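Local coordinates for uncharacterized lipoprotein GfcB (Escherichia coli K12, PDB 2IN5) that is of unknown function but, as a membrane-anchored lipoprotein of the group 4 capsule family, may take part in capsule polysaccharide export or assembly, at residues C147-E152 / T166-S171; I113-D118 / Q181-G186; Y34-L39 / R46-L51; T125-F130 / E153-R158. All blocks are in the same frame, centred on the assembly; numbering follows the deposited sequence.

Contact 1: residues C147-E152 / T166-S171; sequences CNVWQE and TFWVDS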
loop_
_atom_site.group_PDB
_atom_site.type_symbol
_atom_site.label_atom_id
_atom_site.label_comp_id
_atom_site.label_asym_id
_atom_site.label_seq_id
_atom_site.Cartn_x
_atom_site.Cartn_y
_atom_site.Cartn_z
ATOM N N CYS A 147 -19.113 17.141 -16.541
ATOM C CA CYS A 147 -18.315 17.531 -15.389
ATOM C C CYS A 147 -18.573 18.936 -14.933
ATOM O O CYS A 147 -18.857 19.808 -15.744
ATOM C CB CYS A 147 -16.813 17.477 -15.712
ATOM S SG CYS A 147 -16.165 15.921 -16.330
ATOM N N ASN A 148 -18.461 19.151 -13.626
ATOM C CA ASN A 148 -18.567 20.493 -13.084
ATOM C C ASN A 148 -17.100 20.905 -13.132
ATOM O O ASN A 148 -16.241 20.197 -12.610
ATOM C CB ASN A 148 -19.021 20.501 -11.622
ATOM C CG ASN A 148 -20.457 20.061 -11.449
ATOM O OD1 ASN A 148 -21.320 20.360 -12.278
ATOM N ND2 ASN A 148 -20.726 19.359 -10.355
ATOM N N VAL A 149 -16.808 22.029 -13.767
ATOM C CA VAL A 149 -15.433 22.487 -13.859
ATOM C C VAL A 149 -15.102 23.416 -12.701
ATOM O O VAL A 149 -15.686 24.486 -12.569
ATOM C CB VAL A 149 -15.173 23.238 -15.182
ATOM C CG1 VAL A 149 -13.724 23.690 -15.239
ATOM C CG2 VAL A 149 -15.502 22.339 -16.365
ATOM N N TRP A 150 -14.167 22.998 -11.856
ATOM C CA TRP A 150 -13.758 23.809 -10.720
ATOM C C TRP A 150 -12.352 24.357 -10.920
ATOM O O TRP A 150 -11.424 23.608 -11.200
ATOM C CB TRP A 150 -13.799 22.977 -9.451
ATOM C CG TRP A 150 -15.169 22.752 -8.917
ATOM C CD1 TRP A 150 -15.900 21.599 -8.969
ATOM C CD2 TRP A 150 -15.957 23.695 -8.195
ATOM N NE1 TRP A 150 -17.096 21.763 -8.314
ATOM C CE2 TRP A 150 -17.156 23.043 -7.827
ATOM C CE3 TRP A 150 -15.765 25.031 -7.820
ATOM C CZ2 TRP A 150 -18.158 23.682 -7.097
ATOM C CZ3 TRP A 150 -16.760 25.665 -7.099
ATOM C CH2 TRP A 150 -17.945 24.987 -6.741
ATOM N N GLN A 151 -12.213 25.670 -10.781
ATOM C CA GLN A 151 -10.931 26.346 -10.920
ATOM C C GLN A 151 -10.414 26.755 -9.547
ATOM O O GLN A 151 -11.003 27.619 -8.898
ATOM C CB GLN A 151 -11.091 27.599 -11.767
ATOM C CG GLN A 151 -11.530 27.312 -13.176
ATOM C CD GLN A 151 -10.365 27.112 -14.104
ATOM O OE1 GLN A 151 -9.333 26.566 -13.713
ATOM N NE2 GLN A 151 -10.524 27.540 -15.355
ATOM N N GLU A 152 -9.312 26.146 -9.114
ATOM C CA GLU A 152 -8.711 26.449 -7.822
ATOM C C GLU A 152 -7.604 27.491 -7.953
ATOM O O GLU A 152 -6.544 27.225 -8.536
ATOM C CB GLU A 152 -8.143 25.172 -7.195
ATOM C CG GLU A 152 -7.337 25.387 -5.917
ATOM C CD GLU A 152 -6.747 24.092 -5.362
ATOM O OE1 GLU A 152 -6.022 23.396 -6.108
ATOM O OE2 GLU A 152 -6.997 23.765 -4.175
ATOM N N THR A 166 -7.020 23.065 -12.113
ATOM C CA THR A 166 -8.365 22.827 -12.614
ATOM C C THR A 166 -8.749 21.381 -12.345
ATOM O O THR A 166 -7.935 20.476 -12.506
ATOM C CB THR A 166 -8.451 23.125 -14.128
ATOM O OG1 THR A 166 -7.968 24.452 -14.379
ATOM C CG2 THR A 166 -9.893 23.036 -14.613
ATOM N N PHE A 167 -9.992 21.171 -11.918
ATOM C CA PHE A 167 -10.487 19.832 -11.613
ATOM C C PHE A 167 -11.838 19.598 -12.285
ATOM O O PHE A 167 -12.787 20.343 -12.054
ATOM C CB PHE A 167 -10.634 19.665 -10.094
ATOM C CG PHE A 167 -9.351 19.849 -9.335
ATOM C CD1 PHE A 167 -8.439 18.804 -9.218
ATOM C CD2 PHE A 167 -9.029 21.085 -8.779
ATOM C CE1 PHE A 167 -7.221 18.986 -8.560
ATOM C CE2 PHE A 167 -7.819 21.278 -8.124
ATOM C CZ PHE A 167 -6.909 20.224 -8.012
ATOM N N TRP A 168 -11.911 18.566 -13.120
ATOM C CA TRP A 168 -13.140 18.201 -13.823
ATOM C C TRP A 168 -13.866 17.125 -13.037
ATOM O O TRP A 168 -13.437 15.968 -13.012
ATOM C CB TRP A 168 -12.805 17.683 -15.207
ATOM C CG TRP A 168 -12.437 18.771 -16.137
ATOM C CD1 TRP A 168 -13.275 19.459 -16.961
ATOM C CD2 TRP A 168 -11.127 19.315 -16.346
ATOM N NE1 TRP A 168 -12.570 20.398 -17.677
ATOM C CE2 TRP A 168 -11.248 20.327 -17.321
ATOM C CE3 TRP A 168 -9.860 19.040 -15.806
ATOM C CZ2 TRP A 168 -10.150 21.067 -17.772
ATOM C CZ3 TRP A 168 -8.764 19.780 -16.259
ATOM C CH2 TRP A 168 -8.920 20.779 -17.232
ATOM N N VAL A 169 -14.979 17.510 -12.417
ATOM C CA VAL A 169 -15.757 16.606 -11.571
ATOM C C VAL A 169 -17.028 16.040 -12.197
ATOM O O VAL A 169 -17.801 16.766 -12.810
ATOM C CB VAL A 169 -16.176 17.323 -10.261
ATOM C CG1 VAL A 169 -16.872 16.349 -9.330
ATOM C CG2 VAL A 169 -14.961 17.949 -9.603
ATOM N N ASP A 170 -17.242 14.744 -12.017
ATOM C CA ASP A 170 -18.445 14.096 -12.512
ATOM C C ASP A 170 -19.603 14.657 -11.676
ATOM O O ASP A 170 -19.710 14.360 -10.491
ATOM C CB ASP A 170 -18.349 12.589 -12.314
ATOM C CG ASP A 170 -19.556 11.853 -12.867
ATOM O OD1 ASP A 170 -20.685 12.085 -12.385
ATOM O OD2 ASP A 170 -19.364 11.047 -13.793
ATOM N N SER A 171 -20.470 15.450 -12.303
ATOM C CA SER A 171 -21.591 16.100 -11.622
ATOM C C SER A 171 -22.608 15.199 -10.916
ATOM O O SER A 171 -23.511 15.702 -10.254
ATOM C CB SER A 171 -22.335 16.999 -12.614
ATOM O OG SER A 171 -22.937 16.229 -13.640
#
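Trp150 and Phe167 face each other as a hydrogen-bonded pair of an antiparallel beta hairpin. The two strands approach to 4.2 Å between their axes, and their directions differ by 154°. Trp150 N reaches Phe167 O, and Phe167 N returns to Trp150 O at 2.9 Å. Asn148 and Val169 form the next hydrogen-bonded pair, with Val169 N to Asn148 O at 3.0 Å. Cys147, Val149 and Gln151 lie on one face of the sheet with Trp168 and Thr166. Asn148, Trp150, Phe167 and Val169 lie on the other.

On the first face Gln151 and Thr166 run side by side. Thr166 OG1 donates to Gln151 OE1 at 2.6 Å, from above the plane of the amide carbonyl. The Gln151 chain folds at chi2 (-90°), which turns CD back toward the threonine. Val149 CG2 touches Trp168 CD1 at 3.7 Å. The methyl Thr166 CG2 sits over one face of the Trp168 indole, toward its rim. On the other face Val169 CG2 meets the edge of the Trp150 ring at CD1, 3.8 Å away. Glu152 OE1 comes in the plane of the Phe167 ring to its edge, 3.4 Å from CE2. That oxygen is also held by a salt bridge to Arg75 and by a hydrogen bond to Asn165.

Strand 143-156 has strand 120-140 on its far side, where Phe132 meets the Trp150 ring edge-to-face. Trp168 NE1 bonds to Glu136 of that strand. Strand 176-182 borders strand 161-170, and Thr166, Phe167 and Trp168 all touch it.

Contact 2: residues I113-D118 / Q181-G186; sequences ILWSED and QMLGAG
Trp115 lays one face of its indole on the backbone of Gly184 and Ala185. Gly184 CA stands over the five-membered ring, 3.8 Å from its centroid and 12° off the normal, a CH-pi contact. Ala185 N lies above the same face, nearer the rim. Ala185 CB touches the far end of the ring at Trp115 CH2, 3.5 Å away. Gly184 has no side chain, so the indole can lie directly on its CA; a CB here would collide with Trp115 CE2. Ile113 CD1 packs on the next peptide, 3.6 Å from Gly184 C. Leu183 CD2 approaches Trp115 CD1 at 4.2 Å.

The indole is steadied from its own strand. Trp115 CG lies between the backbone N and the carbonyl carbon (chi1 80°). Trp115 NE1 donates to Glu117 OE2 at 3.0 Å, and the oxygen is met from above the carboxylate plane. Putting an alanine at Trp115 would probably open a gap over Gly184 and Ala185 and leave Glu117 without its indole N-H partner.

This is packing between strand 108-117 and the connection from strand 176-182 to strand 189-194. Strand 108-117 pairs with strands 86-89 and 120-140. Val190 of strand 189-194 touches Leu183. Ala185 reaches Ala124 of strand 120-140.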
loop_
_atom_site.group_PDB
_atom_site.type_symbol
_atom_site.label_atom_id
_atom_site.label_comp_id
_atom_site.label_asym_id
_atom_site.label_seq_id
_atom_site.Cartn_x
_atom_site.Cartn_y
_atom_site.Cartn_z
ATOM N N ILE A 113 3.065 22.196 1.831
ATOM C CA ILE A 113 3.541 21.071 1.032
ATOM C C ILE A 113 5.050 20.994 1.173
ATOM O O ILE A 113 5.713 21.991 1.466
ATOM C CB ILE A 113 3.180 21.200 -0.500
ATOM C CG1 ILE A 113 3.751 22.489 -1.083
ATOM C CG2 ILE A 113 1.661 21.198 -0.701
ATOM C CD1 ILE A 113 3.550 22.589 -2.562
ATOM N N LEU A 114 5.580 19.793 0.967
ATOM C CA LEU A 114 7.009 19.541 1.048
ATOM C C LEU A 114 7.389 18.752 -0.187
ATOM O O LEU A 114 6.867 17.664 -0.399
ATOM C CB LEU A 114 7.331 18.707 2.289
ATOM C CG LEU A 114 8.795 18.306 2.518
ATOM C CD1 LEU A 114 9.675 19.534 2.662
ATOM C CD2 LEU A 114 8.873 17.438 3.743
ATOM N N TRP A 115 8.287 19.277 -1.005
ATOM C CA TRP A 115 8.675 18.541 -2.199
ATOM C C TRP A 115 10.179 18.663 -2.479
ATOM O O TRP A 115 10.823 19.616 -2.041
ATOM C CB TRP A 115 7.846 19.043 -3.383
ATOM C CG TRP A 115 8.315 20.323 -3.999
ATOM C CD1 TRP A 115 9.068 20.451 -5.127
ATOM C CD2 TRP A 115 8.066 21.655 -3.528
ATOM N NE1 TRP A 115 9.307 21.779 -5.393
ATOM C CE2 TRP A 115 8.702 22.541 -4.430
ATOM C CE3 TRP A 115 7.367 22.188 -2.436
ATOM C CZ2 TRP A 115 8.662 23.922 -4.277
ATOM C CZ3 TRP A 115 7.325 23.562 -2.278
ATOM C CH2 TRP A 115 7.971 24.417 -3.197
ATOM N N SER A 116 10.745 17.694 -3.186
ATOM C CA SER A 116 12.164 17.757 -3.502
ATOM C C SER A 116 12.366 18.283 -4.916
ATOM O O SER A 116 11.605 17.969 -5.824
ATOM C CB SER A 116 12.817 16.384 -3.353
ATOM O OG SER A 116 12.350 15.461 -4.308
ATOM N N GLU A 117 13.398 19.097 -5.091
ATOM C CA GLU A 117 13.714 19.679 -6.385
ATOM C C GLU A 117 15.233 19.610 -6.564
ATOM O O GLU A 117 15.977 20.359 -5.930
ATOM C CB GLU A 117 13.217 21.127 -6.417
ATOM C CG GLU A 117 13.147 21.758 -7.797
ATOM C CD GLU A 117 12.175 22.923 -7.841
ATOM O OE1 GLU A 117 12.064 23.578 -8.903
ATOM O OE2 GLU A 117 11.514 23.180 -6.812
ATOM N N ASP A 118 15.677 18.699 -7.429
ATOM C CA ASP A 118 17.103 18.486 -7.683
ATOM C C ASP A 118 17.736 17.983 -6.390
ATOM O O ASP A 118 18.818 18.418 -5.996
ATOM C CB ASP A 118 17.780 19.785 -8.137
ATOM C CG ASP A 118 17.303 20.246 -9.509
ATOM O OD1 ASP A 118 17.630 21.384 -9.904
ATOM O OD2 ASP A 118 16.605 19.472 -10.195
ATOM N N GLN A 181 -2.718 20.273 -12.047
ATOM C CA GLN A 181 -2.162 20.907 -10.851
ATOM C C GLN A 181 -0.643 20.907 -10.848
ATOM O O GLN A 181 -0.018 20.272 -11.679
ATOM C CB GLN A 181 -2.670 20.188 -9.594
ATOM C CG GLN A 181 -2.183 18.756 -9.453
ATOM C CD GLN A 181 -3.067 17.931 -8.533
ATOM O OE1 GLN A 181 -3.233 18.241 -7.347
ATOM N NE2 GLN A 181 -3.649 16.875 -9.083
HETATM N N MSE A 182 -0.055 21.623 -9.897
HETATM C CA MSE A 182 1.395 21.691 -9.767
HETATM C C MSE A 182 1.855 20.637 -8.783
HETATM O O MSE A 182 1.108 20.242 -7.888
HETATM C CB MSE A 182 1.822 23.067 -9.259
HETATM C CG MSE A 182 1.517 24.187 -10.214
HETATM SE SE MSE A 182 2.520 24.041 -11.855
HETATM C CE MSE A 182 2.460 25.881 -12.414
ATOM N N LEU A 183 3.089 20.176 -8.939
ATOM C CA LEU A 183 3.605 19.174 -8.022
ATOM C C LEU A 183 4.210 19.880 -6.806
ATOM O O LEU A 183 4.238 19.341 -5.704
ATOM C CB LEU A 183 4.633 18.300 -8.741
ATOM C CG LEU A 183 5.332 17.201 -7.951
ATOM C CD1 LEU A 183 5.793 16.116 -8.899
ATOM C CD2 LEU A 183 6.519 17.805 -7.182
ATOM N N GLY A 184 4.683 21.099 -7.021
ATOM C CA GLY A 184 5.252 21.872 -5.939
ATOM C C GLY A 184 4.537 23.204 -5.938
ATOM O O GLY A 184 3.451 23.323 -6.504
ATOM N N ALA A 185 5.135 24.208 -5.309
ATOM C CA ALA A 185 4.529 25.528 -5.267
ATOM C C ALA A 185 4.659 26.199 -6.635
ATOM O O ALA A 185 5.717 26.724 -6.984
ATOM C CB ALA A 185 5.195 26.373 -4.198
ATOM N N GLY A 186 3.580 26.161 -7.412
ATOM C CA GLY A 186 3.582 26.772 -8.732
ATOM C C GLY A 186 4.649 26.244 -9.677
ATOM O O GLY A 186 5.039 26.934 -10.621
#

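Contact 3: residues Y34-L39 / R46-L51; sequences YSTMYL and RIFVVL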
loop_
_atom_site.group_PDB
_atom_site.type_symbol
_atom_site.label_atom_id
_atom_site.label_comp_id
_atom_site.label_asym_id
_atom_site.label_seq_id
_atom_site.Cartn_x
_atom_site.Cartn_y
_atom_site.Cartn_z
ATOM N N TYR A 34 -9.854 -2.918 -13.519
ATOM C CA TYR A 34 -9.440 -1.933 -12.523
ATOM C C TYR A 34 -9.215 -0.536 -13.079
ATOM O O TYR A 34 -9.080 -0.346 -14.285
ATOM C CB TYR A 34 -8.166 -2.413 -11.823
ATOM C CG TYR A 34 -7.181 -3.064 -12.763
ATOM C CD1 TYR A 34 -6.418 -2.304 -13.649
ATOM C CD2 TYR A 34 -7.050 -4.452 -12.800
ATOM C CE1 TYR A 34 -5.550 -2.919 -14.550
ATOM C CE2 TYR A 34 -6.189 -5.070 -13.693
ATOM C CZ TYR A 34 -5.446 -4.302 -14.564
ATOM O OH TYR A 34 -4.598 -4.928 -15.449
ATOM N N SER A 35 -9.169 0.432 -12.171
ATOM C CA SER A 35 -8.970 1.832 -12.504
ATOM C C SER A 35 -7.593 2.117 -13.090
ATOM O O SER A 35 -6.597 1.512 -12.703
ATOM C CB SER A 35 -9.208 2.690 -11.257
ATOM O OG SER A 35 -10.535 2.518 -10.783
ATOM N N THR A 36 -7.548 3.040 -14.039
ATOM C CA THR A 36 -6.296 3.393 -14.680
ATOM C C THR A 36 -6.281 4.886 -14.907
ATOM O O THR A 36 -7.291 5.551 -14.717
ATOM C CB THR A 36 -6.114 2.630 -16.017
ATOM O OG1 THR A 36 -7.215 2.904 -16.892
ATOM C CG2 THR A 36 -6.053 1.128 -15.761
HETATM N N MSE A 37 -5.138 5.409 -15.322
HETATM C CA MSE A 37 -4.988 6.839 -15.512
HETATM C C MSE A 37 -3.894 7.220 -16.537
HETATM O O MSE A 37 -2.945 6.463 -16.773
HETATM C CB MSE A 37 -4.651 7.432 -14.141
HETATM C CG MSE A 37 -4.255 8.890 -14.129
HETATM SE SE MSE A 37 -2.708 9.175 -12.984
HETATM C CE MSE A 37 -3.504 8.701 -11.287
ATOM N N TYR A 38 -4.041 8.391 -17.150
ATOM C CA TYR A 38 -3.045 8.901 -18.086
ATOM C C TYR A 38 -2.322 9.996 -17.326
ATOM O O TYR A 38 -2.940 10.962 -16.887
ATOM C CB TYR A 38 -3.696 9.491 -19.344
ATOM C CG TYR A 38 -4.006 8.459 -20.404
ATOM C CD1 TYR A 38 -5.182 8.528 -21.154
ATOM C CD2 TYR A 38 -3.150 7.382 -20.625
ATOM C CE1 TYR A 38 -5.505 7.539 -22.090
ATOM C CE2 TYR A 38 -3.461 6.395 -21.558
ATOM C CZ TYR A 38 -4.639 6.479 -22.282
ATOM O OH TYR A 38 -4.952 5.490 -23.177
ATOM N N LEU A 39 -1.016 9.833 -17.152
ATOM C CA LEU A 39 -0.218 10.815 -16.429
ATOM C C LEU A 39 0.626 11.649 -17.375
ATOM O O LEU A 39 1.191 11.136 -18.333
ATOM C CB LEU A 39 0.706 10.113 -15.427
ATOM C CG LEU A 39 1.776 11.007 -14.787
ATOM C CD1 LEU A 39 1.093 12.122 -14.010
ATOM C CD2 LEU A 39 2.681 10.194 -13.863
ATOM N N ARG A 46 2.544 11.511 -22.336
ATOM C CA ARG A 46 1.543 10.781 -21.582
ATOM C C ARG A 46 1.967 9.347 -21.298
ATOM O O ARG A 46 2.423 8.640 -22.196
ATOM C CB ARG A 46 0.232 10.771 -22.361
ATOM C CG ARG A 46 -0.750 9.741 -21.877
ATOM C CD ARG A 46 -1.583 9.201 -23.023
ATOM N NE ARG A 46 -2.578 10.158 -23.485
ATOM C CZ ARG A 46 -3.541 9.865 -24.352
ATOM N NH1 ARG A 46 -3.634 8.638 -24.852
ATOM N NH2 ARG A 46 -4.424 10.792 -24.706
ATOM N N ILE A 47 1.824 8.917 -20.048
ATOM C CA ILE A 47 2.166 7.547 -19.685
ATOM C C ILE A 47 0.963 6.900 -19.022
ATOM O O ILE A 47 0.147 7.578 -18.390
ATOM C CB ILE A 47 3.359 7.465 -18.706
ATOM C CG1 ILE A 47 2.944 7.960 -17.325
ATOM C CG2 ILE A 47 4.517 8.319 -19.217
ATOM C CD1 ILE A 47 3.943 7.651 -16.262
ATOM N N PHE A 48 0.867 5.584 -19.166
ATOM C CA PHE A 48 -0.226 4.808 -18.604
ATOM C C PHE A 48 0.124 4.334 -17.196
ATOM O O PHE A 48 1.176 3.736 -16.980
ATOM C CB PHE A 48 -0.507 3.601 -19.492
ATOM C CG PHE A 48 -1.834 2.964 -19.238
ATOM C CD1 PHE A 48 -3.008 3.658 -19.506
ATOM C CD2 PHE A 48 -1.918 1.679 -18.726
ATOM C CE1 PHE A 48 -4.251 3.081 -19.269
ATOM C CE2 PHE A 48 -3.155 1.090 -18.484
ATOM C CZ PHE A 48 -4.324 1.794 -18.758
ATOM N N VAL A 49 -0.772 4.600 -16.248
ATOM C CA VAL A 49 -0.580 4.220 -14.849
ATOM C C VAL A 49 -1.796 3.407 -14.378
ATOM O O VAL A 49 -2.912 3.644 -14.821
ATOM C CB VAL A 49 -0.408 5.496 -13.979
ATOM C CG1 VAL A 49 -0.269 5.129 -12.525
ATOM C CG2 VAL A 49 0.811 6.276 -14.439
ATOM N N VAL A 50 -1.583 2.448 -13.488
ATOM C CA VAL A 50 -2.674 1.617 -13.008
ATOM C C VAL A 50 -2.864 1.779 -11.492
ATOM O O VAL A 50 -1.915 2.111 -10.781
ATOM C CB VAL A 50 -2.393 0.125 -13.365
ATOM C CG1 VAL A 50 -1.126 -0.345 -12.681
ATOM C CG2 VAL A 50 -3.552 -0.748 -12.964
ATOM N N LEU A 51 -4.084 1.567 -10.993
ATOM C CA LEU A 51 -4.336 1.694 -9.557
ATOM C C LEU A 51 -4.026 0.368 -8.918
ATOM O O LEU A 51 -4.765 -0.604 -9.082
ATOM C CB LEU A 51 -5.796 2.079 -9.264
ATOM C CG LEU A 51 -6.270 2.094 -7.795
ATOM C CD1 LEU A 51 -5.405 3.035 -6.946
ATOM C CD2 LEU A 51 -7.726 2.539 -7.755
#
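Leu39 N donates to Ile47 O at 2.8 Å, the shortest polar bond between the two strands. They form an antiparallel beta hairpin, with Leu39–Ile47 and Met37–Val49 as its hydrogen-bonded pairs. Ile47 N returns to Leu39 O, and Met37 and Val49 exchange a like pair of bonds. At the open end Leu51 N reaches Ser35 O at 3.0 Å.

Thr36, Tyr38, Phe48 and Val50 lie on one face of the sheet. The Arg46 guanidinium lies flat on the Tyr38 ring, its plane turned only 16° from it. Its CZ is 3.9 Å from the ring centroid, a cation-pi contact. Arg46 CD adds a CH-pi contact over the same ring. The arginine chain leaves with CG anti to the backbone N (chi1 164°), then bends at chi2 and chi3. Phe48 CD1 comes to Tyr38 CE2 at 3.5 Å, with the two ring planes at 62°. An alanine in place of Tyr38 would probably leave the Arg46 guanidinium without its stacking surface and free to turn, and open a gap beside Phe48 CD1.

On the other face Leu39 and Ile47 lie side by side, with CB of Leu39 3.6 Å from CG1 of Ile47. Leu39 CB also meets Val49 CG2. Ile29 of helix 26-31 touches Tyr38 and Phe48, while Trp61 of strand 58-62 packs on Met37 and Val49. Ser35 OG bonds to Gln6 N of the second subunit, so the open end of the hairpin lies against that subunit. Thr36 CB rests against the tip of the Phe48 ring, 3.4 Å from CZ.

Contact 4: residues T125-F130 / E153-R158; sequences TLSSTF and EVTSTR
Ser127 and Thr155 sit opposite each other in an antiparallel hairpin, and their hydroxyls meet beside the backbone bonds. Ser127 OG lies 3.1 Å from Thr155 OG1, a weak hydrogen bond in which either may be the donor. Both oxygens lie between their own backbone N and carbonyl carbon (chi1 51° and 61°), which turns them toward each other. Ser127 N to Thr155 O at 3.0 Å and Thr155 N to Ser127 O at 2.9 Å complete the pair. Thr129 and Glu153 form a second such pair.

On the opposite face Leu126 and Ser128 both pack on Val154. Val154 CG1 stands anti to the backbone N (chi1 -168°) and meets Leu126 CD2 at 3.9 Å. Its other methyl, CG2, presses on Ser128 CB at 3.5 Å, a tight fit. Ser128 OG has its partners outside the two segments, in Glu152 and Arg111. At the end of the hairpin a water bridges Thr125 N and Thr157 O, accepting from the first and donating to the second.

Strand 108-117 flanks strand 120-140 and shares backbone hydrogen bonds with Leu126 and Ser128. Strand 161-170 flanks strand 143-156, and its Trp163 touches Leu126 and Ser156.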
loop_
_atom_site.group_PDB
_atom_site.type_symbol
_atom_site.label_atom_id
_atom_site.label_comp_id
_atom_site.label_asym_id
_atom_site.label_seq_id
_atom_site.Cartn_x
_atom_site.Cartn_y
_atom_site.Cartn_z
ATOM N N THR A 125 3.604 27.475 2.143
ATOM C CA THR A 125 2.253 27.498 2.669
ATOM C C THR A 125 1.303 27.943 1.573
ATOM O O THR A 125 1.389 29.069 1.075
ATOM C CB THR A 125 2.139 28.433 3.874
ATOM O OG1 THR A 125 3.024 27.977 4.902
ATOM C CG2 THR A 125 0.709 28.431 4.418
ATOM N N LEU A 126 0.404 27.040 1.195
ATOM C CA LEU A 126 -0.550 27.308 0.134
ATOM C C LEU A 126 -1.964 27.545 0.615
ATOM O O LEU A 126 -2.489 26.832 1.475
ATOM C CB LEU A 126 -0.578 26.153 -0.866
ATOM C CG LEU A 126 0.626 25.888 -1.770
ATOM C CD1 LEU A 126 1.822 25.456 -0.946
ATOM C CD2 LEU A 126 0.256 24.800 -2.761
ATOM N N SER A 127 -2.578 28.559 0.029
ATOM C CA SER A 127 -3.951 28.906 0.337
ATOM C C SER A 127 -4.656 29.089 -0.999
ATOM O O SER A 127 -4.167 29.802 -1.876
ATOM C CB SER A 127 -3.998 30.194 1.164
ATOM O OG SER A 127 -3.243 31.218 0.545
ATOM N N SER A 128 -5.796 28.432 -1.161
ATOM C CA SER A 128 -6.545 28.522 -2.412
ATOM C C SER A 128 -8.045 28.648 -2.209
ATOM O O SER A 128 -8.572 28.387 -1.126
ATOM C CB SER A 128 -6.287 27.285 -3.273
ATOM O OG SER A 128 -6.807 26.123 -2.645
ATOM N N THR A 129 -8.725 29.047 -3.278
ATOM C CA THR A 129 -10.172 29.192 -3.267
ATOM C C THR A 129 -10.721 28.565 -4.543
ATOM O O THR A 129 -10.170 28.755 -5.631
ATOM C CB THR A 129 -10.600 30.683 -3.198
ATOM O OG1 THR A 129 -10.255 31.342 -4.422
ATOM C CG2 THR A 129 -9.905 31.383 -2.042
ATOM N N PHE A 130 -11.795 27.798 -4.410
ATOM C CA PHE A 130 -12.397 27.153 -5.568
ATOM C C PHE A 130 -13.392 28.071 -6.262
ATOM O O PHE A 130 -14.196 28.732 -5.609
ATOM C CB PHE A 130 -13.093 25.860 -5.150
ATOM C CG PHE A 130 -12.159 24.695 -4.972
ATOM C CD1 PHE A 130 -12.489 23.452 -5.490
ATOM C CD2 PHE A 130 -10.956 24.833 -4.287
ATOM C CE1 PHE A 130 -11.642 22.361 -5.332
ATOM C CE2 PHE A 130 -10.102 23.747 -4.124
ATOM C CZ PHE A 130 -10.450 22.508 -4.651
ATOM N N GLU A 153 -7.860 28.681 -7.423
ATOM C CA GLU A 153 -6.874 29.760 -7.452
ATOM C C GLU A 153 -5.967 29.586 -6.235
ATOM O O GLU A 153 -6.398 29.758 -5.094
ATOM C CB GLU A 153 -7.572 31.128 -7.409
ATOM C CG GLU A 153 -8.489 31.401 -8.609
ATOM C CD GLU A 153 -7.774 31.224 -9.954
ATOM O OE1 GLU A 153 -6.699 31.846 -10.150
ATOM O OE2 GLU A 153 -8.292 30.470 -10.816
ATOM N N VAL A 154 -4.711 29.232 -6.476
ATOM C CA VAL A 154 -3.787 29.018 -5.372
ATOM C C VAL A 154 -2.732 30.111 -5.273
ATOM O O VAL A 154 -2.272 30.650 -6.282
ATOM C CB VAL A 154 -3.055 27.645 -5.491
ATOM C CG1 VAL A 154 -2.340 27.327 -4.196
ATOM C CG2 VAL A 154 -4.042 26.543 -5.836
ATOM N N THR A 155 -2.381 30.460 -4.044
ATOM C CA THR A 155 -1.343 31.452 -3.803
ATOM C C THR A 155 -0.449 30.897 -2.698
ATOM O O THR A 155 -0.939 30.358 -1.699
ATOM C CB THR A 155 -1.914 32.850 -3.369
ATOM O OG1 THR A 155 -2.652 32.721 -2.149
ATOM C CG2 THR A 155 -2.819 33.433 -4.452
ATOM N N SER A 156 0.861 30.980 -2.907
ATOM C CA SER A 156 1.824 30.521 -1.910
ATOM C C SER A 156 2.646 31.733 -1.519
ATOM O O SER A 156 2.585 32.776 -2.169
ATOM C CB SER A 156 2.739 29.424 -2.469
ATOM O OG SER A 156 3.398 29.851 -3.645
ATOM N N THR A 157 3.428 31.590 -0.465
ATOM C CA THR A 157 4.222 32.699 0.007
ATOM C C THR A 157 5.688 32.311 0.161
ATOM O O THR A 157 6.026 31.125 0.205
ATOM C CB THR A 157 3.665 33.171 1.348
ATOM O OG1 THR A 157 4.315 34.381 1.751
ATOM C CG2 THR A 157 3.878 32.097 2.387
ATOM N N ARG A 158 6.551 33.321 0.233
ATOM C CA ARG A 158 7.993 33.132 0.411
ATOM C C ARG A 158 8.663 32.149 -0.543
ATOM O O ARG A 158 9.075 31.064 -0.140
ATOM C CB ARG A 158 8.285 32.695 1.843
ATOM C CG ARG A 158 7.747 33.635 2.890
ATOM C CD ARG A 158 8.253 33.242 4.260
ATOM N NE ARG A 158 9.708 33.352 4.354
ATOM C CZ ARG A 158 10.382 34.490 4.223
ATOM N NH1 ARG A 158 9.733 35.624 3.987
ATOM N NH2 ARG A 158 11.705 34.499 4.338
HETATM O O HOH W 1 5.637 29.617 2.419
#

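Contacts 1 and 4 share strand 143-156, paired with strand 161-170 in contact 1 and with strand 120-140 in contact 4. Their centres are 18 Å apart, and Glu152 OE2 joins them through a probable 2.8 Å hydrogen bond to Ser128 OG. Contact 2 lies 13 Å from contact 4 between centres, and they touch where Ile113 CG1 meets Leu126 CD1 at 3.5 Å. Contacts 1 and 2 meet more lightly, Phe167 CE1 to Gln181 NE2 at 4.2 Å. Contact 3 stands apart near the second subunit, with nearest atoms about 8 Å from contact 2, about 11 Å from contact 1 and about 17 Å from contact 4.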